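Local coordinates for protein putative metalloprotease II (Bacteroides fragilis, PDB 4ON1) that is a putative zinc-dependent metalloendopeptidase related to fragilysin, encoded in the pathogenicity island and probably cleaving peptide bonds in proteins outside the cell, at residues I45-Q48 with L53-T56; L47-E52 with I104-Y109; I336-L339 with E343-D346. All coordinates share one frame; numbering follows the deposited sequence.

How the contacts relate
Contacts 1 and 2 start from the same strand, 43-49, and share Leu47 and Gln48; both belong to the fragilysin-type N-terminal domain, with centres about 10 Å apart. Contact 1 pairs the two arms of a hairpin through backbone bonds, with one partly exposed side-chain face and one more buried. Contact 2 takes the end of that hairpin and ties it, through one buried carboxylate, to the strand at 102-109. Contact 3 lies in the metallopeptidase part of the chain, its nearest atoms about 17 Å from those of contact 2, and replaces hydrogen bonds and apolar packing with metal coordination: two histidines share a zinc ion.

Contact 1 (I45-Q48 with L53-T56); sequences IMLQ and LWTT
Leu47 lays its CB over one face of the Trp54 indole, a CH-pi contact in which CB stands 3.9 Å from the centroid of the six-membered ring and only 12° off the ring normal. Trp54 reaches this place because its CG is set between the backbone N and the carbonyl carbon (chi1 73°), which brings the indole back across the neighbouring strand. Farther along the leucine, CD1 stands above the rim, 3.8 Å from Trp54 CZ2 and as close to NE1, and also meets the methyl CG2 of Thr56 at 3.7 Å. One branched aliphatic chain thus bridges two residues of the opposite strand, a task that suits leucine well. The frame beneath is an antiparallel beta ladder in a hairpin. Ile45 with Thr56 and Leu47 with Trp54 are hydrogen-bonded pairs, each closed by two backbone bonds; Ile45 N to Thr56 O, at 2.7 Å, is almost straight. Met46 with Thr55, between them, and Gln48 with Leu53, next toward the turn, are the non-hydrogen-bonded pairs, and their side chains occupy the other face. There Gln48 and Leu53 run side by side, Gln48 CB lying 3.7 Å from Leu53 CG. The glutamine's aliphatic part packs against leucine while its amide NE2 bonds to Gly50 O in the turn. Met46 is bent about both CB-CG and CG-SD, which brings CE to 3.5 Å from Thr55 CG2. Beta-branched Thr55 and Thr56 suit the extended backbone. Strand 19-22 pairs in parallel with the other edge of strand 43-49, through backbone bonds from Met46 and Gln48 to Leu21, while Leu97 and Arg99 of strand 92-99 touch Leu47 and Trp54, respectively, on the indole-bearing face.

Contact 2 (L47-E52 with I104-Y109); sequences LQEGSE and IDYIVY
Glu49 OE2 is gripped by two groups: the phenol of Tyr106 donates to it, with OH and OE2 2.5 Å apart, and Arg157 of strand 153-159 forms a salt bridge with the same oxygen. Glu49 opens the type II' beta turn of the hairpin formed by strands 43-49 and 52-68, so the bond fastens the hairpin end to strand 102-109 in the fragilysin-type N-terminal domain. The strand backbones stay well apart here, with Glu49 CA and Tyr106 CA 11.4 Å from each other, and two long side chains bridge the gap. Glutamate manages it by stretching out, with CG anti to the backbone N (chi1 -171°) and an extended chain beyond; tyrosine adds a rigid ring with a hydroxyl at its far end. OE2 lies at the edge of the ring, near its plane, yet the phenol approaches from above the carboxylate plane, the two planes being 45° apart. The second oxygen, OE1, pairs with Arg99, so two arginines, Arg99 being shared with Glu52, flank this buried carboxylate and probably favour its ionised form. Gly50 accommodates the positive phi of the turn, where residues with a side chain are less favoured. Across the turn, Glu49 N bonds to Glu52 O at 2.9 Å, and Glu52 N returns a bond to Glu49 O at 3.1 Å.

Contact 3 (I336-L339 with E343-D346); sequences IGHL and EHVD. With ZN (zinc ion), chain C.
The zinc site of this putative metallopeptidase brings these segments together: His338 belongs to the HExxH pattern on helix 331-340, and His344 follows in the loop beyond it, a spacing consistent with the extended zinc-binding motif of the metzincins. Each histidine gives its NE2 to the metal at 2.0 Å, and the two nitrogens, 3.1 Å apart, are fellow ligands rather than hydrogen-bonding partners. The imidazoles meet in an offset edge-to-face pair, the edge of His338 turned toward the face of His344, with planes 68° apart and centroids 4.7 Å from each other. The chain must turn after the helix to bring His344 round. On the far side of its ring, His338 ND1 bonds to Ala342 O, a second-shell tie that steadies the ring's rotation and leaves NE2 for the metal. Glu343 meets the His338 ring edge only through CA, 4.5 Å from ND1, and its carboxylate pairs with Arg372. His334 and Asp176 complete the protein ligands seen here. Histidine suits both positions because an imidazole offers a nitrogen lone pair to zinc. Asp176 takes up coordination space beside the three histidines, consistent with a latent proenzyme held by an aspartate switch, as in fragilysin.

Contact 1 (I45-Q48 with L53-T56)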
loop_
_atom_site.group_PDB
_atom_site.type_symbol
_atom_site.label_atom_id
_atom_site.label_comp_id
_atom_site.label_asym_id
_atom_site.label_seq_id
_atom_site.Cartn_x
_atom_site.Cartn_y
_atom_site.Cartn_z
ATOM N N ILE A 45 18.614 -4.230 -14.462
ATOM C CA ILE A 45 19.118 -5.151 -13.453
ATOM C C ILE A 45 18.996 -6.588 -13.924
ATOM O O ILE A 45 17.947 -6.990 -14.423
ATOM C CB ILE A 45 18.339 -5.017 -12.133
ATOM C CG1 ILE A 45 18.292 -3.558 -11.669
ATOM C CG2 ILE A 45 18.935 -5.935 -11.061
ATOM C CD1 ILE A 45 17.252 -3.304 -10.595
ATOM N N MET A 46 20.059 -7.366 -13.762
ATOM C CA MET A 46 19.968 -8.797 -13.981
ATOM C C MET A 46 19.630 -9.519 -12.689
ATOM O O MET A 46 20.384 -9.474 -11.721
ATOM C CB MET A 46 21.259 -9.350 -14.552
ATOM C CG MET A 46 21.353 -10.845 -14.384
ATOM S SD MET A 46 22.194 -11.586 -15.764
ATOM C CE MET A 46 20.934 -11.320 -17.000
ATOM N N LEU A 47 18.476 -10.172 -12.683
ATOM C CA LEU A 47 18.012 -10.890 -11.514
ATOM C C LEU A 47 18.292 -12.372 -11.668
ATOM O O LEU A 47 18.261 -12.910 -12.777
ATOM C CB LEU A 47 16.515 -10.656 -11.302
ATOM C CG LEU A 47 16.108 -9.201 -11.083
ATOM C CD1 LEU A 47 14.591 -9.056 -11.143
ATOM C CD2 LEU A 47 16.638 -8.720 -9.746
ATOM N N GLN A 48 18.563 -13.031 -10.550
ATOM C CA GLN A 48 18.690 -14.480 -10.547
ATOM C C GLN A 48 17.834 -15.071 -9.436
ATOM O O GLN A 48 17.831 -14.577 -8.302
ATOM C CB GLN A 48 20.148 -14.921 -10.373
ATOM C CG GLN A 48 20.294 -16.438 -10.168
ATOM C CD GLN A 48 21.730 -16.892 -9.967
ATOM O OE1 GLN A 48 22.647 -16.076 -9.857
ATOM N NE2 GLN A 48 21.932 -18.206 -9.928
ATOM N N LEU A 53 17.601 -16.728 -14.791
ATOM C CA LEU A 53 18.224 -15.420 -14.803
ATOM C C LEU A 53 17.549 -14.593 -15.880
ATOM O O LEU A 53 17.330 -15.081 -16.986
ATOM C CB LEU A 53 19.731 -15.529 -15.057
ATOM C CG LEU A 53 20.563 -16.104 -13.900
ATOM C CD1 LEU A 53 20.501 -17.632 -13.897
ATOM C CD2 LEU A 53 22.007 -15.647 -13.986
ATOM N N TRP A 54 17.218 -13.349 -15.553
ATOM C CA TRP A 54 16.556 -12.467 -16.508
ATOM C C TRP A 54 16.809 -11.011 -16.167
ATOM O O TRP A 54 17.186 -10.682 -15.037
ATOM C CB TRP A 54 15.051 -12.752 -16.549
ATOM C CG TRP A 54 14.288 -12.279 -15.334
ATOM C CD1 TRP A 54 13.515 -11.156 -15.238
ATOM C CD2 TRP A 54 14.227 -12.920 -14.049
ATOM N NE1 TRP A 54 12.973 -11.062 -13.975
ATOM C CE2 TRP A 54 13.394 -12.129 -13.228
ATOM C CE3 TRP A 54 14.790 -14.086 -13.517
ATOM C CZ2 TRP A 54 13.115 -12.467 -11.900
ATOM C CZ3 TRP A 54 14.513 -14.419 -12.198
ATOM C CH2 TRP A 54 13.681 -13.613 -11.405
ATOM N N THR A 55 16.613 -10.138 -17.149
ATOM C CA THR A 55 16.815 -8.711 -16.936
ATOM C C THR A 55 15.496 -7.979 -16.780
ATOM O O THR A 55 14.484 -8.358 -17.366
ATOM C CB THR A 55 17.582 -8.059 -18.094
ATOM O OG1 THR A 55 16.857 -8.266 -19.314
ATOM C CG2 THR A 55 18.958 -8.671 -18.220
ATOM N N THR A 56 15.520 -6.922 -15.981
ATOM C CA THR A 56 14.382 -6.030 -15.868
ATOM C C THR A 56 14.919 -4.617 -15.739
ATOM O O THR A 56 16.088 -4.417 -15.410
ATOM C CB THR A 56 13.487 -6.368 -14.665
ATOM O OG1 THR A 56 12.321 -5.534 -14.688
ATOM C CG2 THR A 56 14.242 -6.138 -13.362
#

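Contact 2 (L47-E52 with I104-Y109)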
loop_
_atom_site.group_PDB
_atom_site.type_symbol
_atom_site.label_atom_id
_atom_site.label_comp_id
_atom_site.label_asym_id
_atom_site.label_seq_id
_atom_site.Cartn_x
_atom_site.Cartn_y
_atom_site.Cartn_z
ATOM N N LEU A 47 18.476 -10.172 -12.683
ATOM C CA LEU A 47 18.012 -10.890 -11.514
ATOM C C LEU A 47 18.292 -12.372 -11.668
ATOM O O LEU A 47 18.261 -12.910 -12.777
ATOM C CB LEU A 47 16.515 -10.656 -11.302
ATOM C CG LEU A 47 16.108 -9.201 -11.083
ATOM C CD1 LEU A 47 14.591 -9.056 -11.143
ATOM C CD2 LEU A 47 16.638 -8.720 -9.746
ATOM N N GLN A 48 18.563 -13.031 -10.550
ATOM C CA GLN A 48 18.690 -14.480 -10.547
ATOM C C GLN A 48 17.834 -15.071 -9.436
ATOM O O GLN A 48 17.831 -14.577 -8.302
ATOM C CB GLN A 48 20.148 -14.921 -10.373
ATOM C CG GLN A 48 20.294 -16.438 -10.168
ATOM C CD GLN A 48 21.730 -16.892 -9.967
ATOM O OE1 GLN A 48 22.647 -16.076 -9.857
ATOM N NE2 GLN A 48 21.932 -18.206 -9.928
ATOM N N GLU A 49 17.062 -16.093 -9.788
ATOM C CA GLU A 49 16.404 -16.932 -8.800
ATOM C C GLU A 49 16.586 -18.391 -9.209
ATOM O O GLU A 49 15.991 -18.850 -10.185
ATOM C CB GLU A 49 14.922 -16.568 -8.666
ATOM C CG GLU A 49 14.234 -17.268 -7.497
ATOM C CD GLU A 49 12.845 -16.727 -7.218
ATOM O OE1 GLU A 49 11.943 -16.924 -8.065
ATOM O OE2 GLU A 49 12.657 -16.104 -6.152
ATOM N N GLY A 50 17.428 -19.112 -8.472
ATOM C CA GLY A 50 17.777 -20.474 -8.832
ATOM C C GLY A 50 18.434 -20.529 -10.196
ATOM O O GLY A 50 19.409 -19.817 -10.440
ATOM N N SER A 51 17.886 -21.339 -11.101
ATOM C CA SER A 51 18.471 -21.476 -12.428
ATOM C C SER A 51 17.904 -20.461 -13.423
ATOM O O SER A 51 18.302 -20.443 -14.583
ATOM C CB SER A 51 18.251 -22.891 -12.967
ATOM O OG SER A 51 16.874 -23.146 -13.176
ATOM N N GLU A 52 16.981 -19.615 -12.970
ATOM C CA GLU A 52 16.409 -18.595 -13.847
ATOM C C GLU A 52 17.103 -17.255 -13.679
ATOM O O GLU A 52 17.175 -16.705 -12.580
ATOM C CB GLU A 52 14.909 -18.416 -13.589
ATOM C CG GLU A 52 14.034 -19.513 -14.169
ATOM C CD GLU A 52 12.577 -19.338 -13.788
ATOM O OE1 GLU A 52 12.051 -20.186 -13.036
ATOM O OE2 GLU A 52 11.960 -18.351 -14.248
ATOM N N ILE A 104 4.805 -11.955 -6.450
ATOM C CA ILE A 104 5.755 -12.346 -5.403
ATOM C C ILE A 104 6.369 -11.138 -4.700
ATOM O O ILE A 104 6.813 -10.198 -5.357
ATOM C CB ILE A 104 6.892 -13.201 -5.984
ATOM C CG1 ILE A 104 6.316 -14.379 -6.779
ATOM C CG2 ILE A 104 7.819 -13.689 -4.878
ATOM C CD1 ILE A 104 5.499 -15.348 -5.942
ATOM N N ASP A 105 6.366 -11.158 -3.368
ATOM C CA ASP A 105 7.029 -10.125 -2.561
ATOM C C ASP A 105 8.359 -10.636 -2.004
ATOM O O ASP A 105 8.398 -11.690 -1.363
ATOM C CB ASP A 105 6.133 -9.683 -1.396
ATOM C CG ASP A 105 5.641 -8.249 -1.530
ATOM O OD1 ASP A 105 6.222 -7.477 -2.322
ATOM O OD2 ASP A 105 4.675 -7.891 -0.825
ATOM N N TYR A 106 9.442 -9.906 -2.253
ATOM C CA TYR A 106 10.723 -10.199 -1.602
ATOM C C TYR A 106 10.983 -9.117 -0.568
ATOM O O TYR A 106 10.986 -7.936 -0.904
ATOM C CB TYR A 106 11.878 -10.262 -2.609
ATOM C CG TYR A 106 11.707 -11.286 -3.706
ATOM C CD1 TYR A 106 12.301 -12.535 -3.613
ATOM C CD2 TYR A 106 10.956 -11.001 -4.838
ATOM C CE1 TYR A 106 12.150 -13.473 -4.614
ATOM C CE2 TYR A 106 10.795 -11.933 -5.845
ATOM C CZ TYR A 106 11.394 -13.168 -5.727
ATOM O OH TYR A 106 11.237 -14.101 -6.730
ATOM N N ILE A 107 11.193 -9.519 0.685
ATOM C CA ILE A 107 11.262 -8.573 1.792
ATOM C C ILE A 107 12.590 -8.716 2.541
ATOM O O ILE A 107 12.965 -9.819 2.952
ATOM C CB ILE A 107 10.071 -8.792 2.764
ATOM C CG1 ILE A 107 8.738 -8.644 2.013
ATOM C CG2 ILE A 107 10.154 -7.860 3.970
ATOM C CD1 ILE A 107 7.590 -9.440 2.634
ATOM N N VAL A 108 13.308 -7.606 2.687
ATOM C CA VAL A 108 14.561 -7.579 3.433
ATOM C C VAL A 108 14.570 -6.434 4.440
ATOM O O VAL A 108 14.341 -5.286 4.083
ATOM C CB VAL A 108 15.793 -7.444 2.488
ATOM C CG1 VAL A 108 16.025 -8.721 1.731
ATOM C CG2 VAL A 108 15.610 -6.295 1.493
ATOM N N TYR A 109 14.849 -6.758 5.701
ATOM C CA TYR A 109 14.997 -5.757 6.755
ATOM C C TYR A 109 16.460 -5.579 7.132
ATOM O O TYR A 109 17.215 -6.544 7.154
ATOM C CB TYR A 109 14.191 -6.153 7.992
ATOM C CG TYR A 109 12.744 -5.724 7.930
ATOM C CD1 TYR A 109 11.852 -6.332 7.055
ATOM C CD2 TYR A 109 12.271 -4.716 8.758
ATOM C CE1 TYR A 109 10.527 -5.934 7.000
ATOM C CE2 TYR A 109 10.954 -4.323 8.720
ATOM C CZ TYR A 109 10.087 -4.932 7.837
ATOM O OH TYR A 109 8.778 -4.533 7.801
#

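Contact 3 (I336-L339 with E343-D346)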
loop_
_atom_site.group_PDB
_atom_site.type_symbol
_atom_site.label_atom_id
_atom_site.label_comp_id
_atom_site.label_asym_id
_atom_site.label_seq_id
_atom_site.Cartn_x
_atom_site.Cartn_y
_atom_site.Cartn_z
ATOM N N ILE A 336 -9.292 4.678 -0.365
ATOM C CA ILE A 336 -8.965 6.019 -0.832
ATOM C C ILE A 336 -9.704 6.298 -2.145
ATOM O O ILE A 336 -10.130 7.430 -2.406
ATOM C CB ILE A 336 -7.434 6.203 -0.991
ATOM C CG1 ILE A 336 -6.800 6.458 0.382
ATOM C CG2 ILE A 336 -7.095 7.351 -1.936
ATOM C CD1 ILE A 336 -5.268 6.404 0.393
ATOM N N GLY A 337 -9.893 5.253 -2.945
ATOM C CA GLY A 337 -10.735 5.346 -4.128
ATOM C C GLY A 337 -12.117 5.885 -3.791
ATOM O O GLY A 337 -12.610 6.822 -4.439
ATOM N N HIS A 338 -12.744 5.296 -2.776
ATOM C CA HIS A 338 -14.042 5.770 -2.312
ATOM C C HIS A 338 -13.972 7.243 -1.861
ATOM O O HIS A 338 -14.820 8.057 -2.239
ATOM C CB HIS A 338 -14.561 4.899 -1.164
ATOM C CG HIS A 338 -15.100 3.571 -1.592
ATOM N ND1 HIS A 338 -15.960 3.420 -2.669
ATOM C CD2 HIS A 338 -14.939 2.330 -1.076
ATOM C CE1 HIS A 338 -16.289 2.153 -2.794
ATOM N NE2 HIS A 338 -15.681 1.460 -1.839
ATOM N N LEU A 339 -12.946 7.591 -1.085
ATOM C CA LEU A 339 -12.825 8.954 -0.558
ATOM C C LEU A 339 -12.705 9.976 -1.695
ATOM O O LEU A 339 -13.166 11.111 -1.567
ATOM C CB LEU A 339 -11.624 9.063 0.380
ATOM C CG LEU A 339 -11.667 8.254 1.682
ATOM C CD1 LEU A 339 -10.355 8.396 2.461
ATOM C CD2 LEU A 339 -12.842 8.713 2.540
ATOM N N GLU A 343 -16.831 4.570 -7.156
ATOM C CA GLU A 343 -17.873 3.671 -6.686
ATOM C C GLU A 343 -17.554 2.239 -7.091
ATOM O O GLU A 343 -16.664 2.010 -7.909
ATOM C CB GLU A 343 -19.232 4.097 -7.250
ATOM C CG GLU A 343 -20.009 4.982 -6.291
ATOM C CD GLU A 343 -20.905 5.965 -7.000
ATOM O OE1 GLU A 343 -21.153 5.784 -8.212
ATOM O OE2 GLU A 343 -21.351 6.926 -6.342
ATOM N N HIS A 344 -18.256 1.274 -6.499
ATOM C CA HIS A 344 -18.048 -0.122 -6.863
ATOM C C HIS A 344 -18.442 -0.353 -8.319
ATOM O O HIS A 344 -19.373 0.274 -8.817
ATOM C CB HIS A 344 -18.844 -1.050 -5.936
ATOM C CG HIS A 344 -18.263 -1.158 -4.558
ATOM N ND1 HIS A 344 -19.023 -1.462 -3.452
ATOM C CD2 HIS A 344 -16.999 -0.967 -4.113
ATOM C CE1 HIS A 344 -18.245 -1.476 -2.378
ATOM N NE2 HIS A 344 -17.012 -1.181 -2.755
ATOM N N VAL A 345 -17.741 -1.259 -8.998
ATOM C CA VAL A 345 -18.048 -1.594 -10.391
ATOM C C VAL A 345 -18.057 -3.112 -10.590
ATOM O O VAL A 345 -17.613 -3.851 -9.712
ATOM C CB VAL A 345 -17.032 -0.954 -11.363
ATOM C CG1 VAL A 345 -17.059 0.560 -11.261
ATOM C CG2 VAL A 345 -15.630 -1.482 -11.080
ATOM N N ASP A 346 -18.536 -3.576 -11.746
ATOM C CA ASP A 346 -18.687 -5.013 -11.980
ATOM C C ASP A 346 -17.520 -5.610 -12.759
ATOM O O ASP A 346 -17.604 -6.736 -13.249
ATOM C CB ASP A 346 -19.988 -5.315 -12.744
ATOM C CG ASP A 346 -21.233 -4.833 -12.018
ATOM O OD1 ASP A 346 -22.303 -4.778 -12.664
ATOM O OD2 ASP A 346 -21.146 -4.494 -10.817
HETATM ZN ZN ZN C . -15.567 -0.523 -1.566
#